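Putative acetyl transferase (Pyrococcus furiosus, PDB 1VKC) probably transfers an acyl group, such as acetyl, to an acceptor substrate, as a member of the GNAT acetyltransferase family. Local coordinates at residues Glu60-Phe64 and Trp119-Arg123. Where two conformers were deposited one is given. Numbering follows the deposited sequence.
Sequences EHKFF and WAKER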
loop_
_atom_site.group_PDB
_atom_site.type_symbol
_atom_site.label_atom_id
_atom_site.label_comp_id
_atom_site.label_asym_id
_atom_site.label_seq_id
_atom_site.Cartn_x
_atom_site.Cartn_y
_atom_site.Cartn_z
ATOM N N GLU A 60 -22.935 7.467 14.959
ATOM C CA GLU A 60 -22.231 8.650 15.428
ATOM C C GLU A 60 -20.729 8.346 15.469
ATOM O O GLU A 60 -20.272 7.576 16.318
ATOM C CB GLU A 60 -22.728 9.032 16.832
ATOM C CG GLU A 60 -22.085 10.281 17.431
ATOM C CD GLU A 60 -22.174 10.331 18.950
ATOM O OE1 GLU A 60 -21.329 11.003 19.568
ATOM O OE2 GLU A 60 -23.083 9.699 19.530
ATOM N N HIS A 61 -19.969 8.975 14.564
ATOM C CA HIS A 61 -18.534 8.684 14.402
ATOM C C HIS A 61 -17.651 9.777 15.011
ATOM O O HIS A 61 -18.021 10.957 15.031
ATOM C CB HIS A 61 -18.190 8.488 12.916
ATOM C CG HIS A 61 -18.151 9.763 12.122
ATOM N ND1 HIS A 61 -19.162 10.141 11.263
ATOM C CD2 HIS A 61 -17.218 10.745 12.057
ATOM C CE1 HIS A 61 -18.855 11.300 10.704
ATOM N NE2 HIS A 61 -17.684 11.692 11.174
ATOM N N LYS A 62 -16.485 9.381 15.507
ATOM C CA LYS A 62 -15.488 10.307 16.027
ATOM C C LYS A 62 -14.112 9.843 15.605
ATOM O O LYS A 62 -13.788 8.671 15.712
ATOM C CB LYS A 62 -15.552 10.360 17.555
ATOM C CG LYS A 62 -14.524 11.234 18.224
ATOM C CD LYS A 62 -14.804 12.705 18.006
ATOM C CE LYS A 62 -13.805 13.562 18.742
ATOM N NZ LYS A 62 -14.086 15.019 18.546
ATOM N N PHE A 63 -13.315 10.770 15.112
ATOM C CA PHE A 63 -11.937 10.507 14.780
ATOM C C PHE A 63 -11.052 11.352 15.647
ATOM O O PHE A 63 -11.331 12.537 15.859
ATOM C CB PHE A 63 -11.671 10.884 13.333
ATOM C CG PHE A 63 -12.337 10.007 12.331
ATOM C CD1 PHE A 63 -11.694 8.879 11.842
ATOM C CD2 PHE A 63 -13.568 10.354 11.801
ATOM C CE1 PHE A 63 -12.290 8.083 10.891
ATOM C CE2 PHE A 63 -14.170 9.562 10.846
ATOM C CZ PHE A 63 -13.523 8.420 10.382
ATOM N N PHE A 64 -9.971 10.755 16.158
ATOM C CA PHE A 64 -8.836 11.526 16.695
ATOM C C PHE A 64 -7.614 11.258 15.829
ATOM O O PHE A 64 -7.411 10.132 15.378
ATOM C CB PHE A 64 -8.515 11.148 18.128
ATOM C CG PHE A 64 -9.554 11.575 19.115
ATOM C CD1 PHE A 64 -9.609 12.900 19.561
ATOM C CD2 PHE A 64 -10.476 10.665 19.608
ATOM C CE1 PHE A 64 -10.575 13.306 20.506
ATOM C CE2 PHE A 64 -11.446 11.065 20.539
ATOM C CZ PHE A 64 -11.478 12.397 20.990
ATOM N N TRP A 119 -13.208 9.872 25.467
ATOM C CA TRP A 119 -14.325 10.400 24.718
ATOM C C TRP A 119 -15.552 9.498 24.822
ATOM O O TRP A 119 -16.661 9.988 25.006
ATOM C CB TRP A 119 -13.948 10.617 23.261
ATOM C CG TRP A 119 -15.028 11.284 22.436
ATOM C CD1 TRP A 119 -15.266 12.631 22.319
ATOM C CD2 TRP A 119 -15.980 10.637 21.609
ATOM N NE1 TRP A 119 -16.325 12.851 21.470
ATOM C CE2 TRP A 119 -16.782 11.642 21.015
ATOM C CE3 TRP A 119 -16.248 9.297 21.293
ATOM C CZ2 TRP A 119 -17.827 11.347 20.140
ATOM C CZ3 TRP A 119 -17.287 9.006 20.426
ATOM C CH2 TRP A 119 -18.064 10.032 19.855
ATOM N N ALA A 120 -15.341 8.185 24.708
ATOM C CA ALA A 120 -16.411 7.216 24.885
ATOM C C ALA A 120 -17.142 7.429 26.240
ATOM O O ALA A 120 -18.369 7.471 26.294
ATOM C CB ALA A 120 -15.838 5.759 24.762
ATOM N N LYS A 121 -16.375 7.590 27.307
ATOM C CA LYS A 121 -16.930 7.830 28.634
ATOM C C LYS A 121 -17.806 9.103 28.646
ATOM O O LYS A 121 -18.897 9.096 29.219
ATOM C CB LYS A 121 -15.805 7.939 29.671
ATOM C CG LYS A 121 -16.215 7.572 31.101
ATOM C CD LYS A 121 -14.973 7.242 31.944
ATOM C CE LYS A 121 -15.328 6.907 33.389
ATOM N NZ LYS A 121 -14.108 6.686 34.225
ATOM N N GLU A 122 -17.317 10.176 28.017
ATOM C CA GLU A 122 -18.069 11.461 27.906
ATOM C C GLU A 122 -19.400 11.291 27.244
ATOM O O GLU A 122 -20.349 12.002 27.565
ATOM C CB GLU A 122 -17.310 12.470 27.051
ATOM C CG GLU A 122 -16.031 12.985 27.637
ATOM C CD GLU A 122 -15.296 13.902 26.678
ATOM O OE1 GLU A 122 -14.102 14.143 26.930
ATOM O OE2 GLU A 122 -15.905 14.378 25.681
ATOM N N ARG A 123 -19.457 10.381 26.265
ATOM C CA ARG A 123 -20.692 10.117 25.511
ATOM C C ARG A 123 -21.649 9.191 26.246
ATOM O O ARG A 123 -22.747 8.959 25.778
ATOM C CB ARG A 123 -20.374 9.513 24.127
ATOM C CG ARG A 123 -19.572 10.400 23.211
ATOM C CD ARG A 123 -20.381 11.512 22.545
ATOM N NE ARG A 123 -20.647 12.616 23.449
ATOM C CZ ARG A 123 -21.290 13.736 23.104
ATOM N NH1 ARG A 123 -21.477 14.695 24.009
ATOM N NH2 ARG A 123 -21.735 13.909 21.859
#
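The C-terminal part of helix 108-122 packs against one face of the central sheet of this GNAT-type acetyltransferase fold, over strand 60-68. The backbones stay well separated, with CA atoms 8.8 Å apart between Lys62 and Trp119 and 10.3 Å between Glu60 and Arg123, so side chains do all the bridging. From Glu60 to Phe63 alternation along the strand sorts them: Glu60 and Lys62 start out toward the helix, while His61 and Phe63 project to the other side of the sheet, where helix 41-57 packs and Phe63 stacks on Trp78.

Trp119 fills most of the gap. Lys62 lays its aliphatic part over one face of the indole, its CB 3.5 Å from the centroid of the six-membered ring in a CH-pi contact, and sends NZ on to a salt bridge with Asp15 of strand 11-15. Phe64 starts out sideways yet meets the same indole edge-to-face, offset, with its ring centroid 5.6 Å from that of the five-membered ring and the planes at 79°; its CE2 also lies 3.7 Å from Trp119 CB. Ile81 of the adjacent strand 73-83 touches both Glu60 and Trp119.

Farther along, Glu60 reaches past the indole, with OE1 3.4 Å from Trp119 CH2, to Arg123. There the charges pair only loosely, in a long salt bridge of 3.7 Å from Glu60 OE1 to Arg123 NH2, and the same OE1 sits 3.2 Å from Arg123 CD.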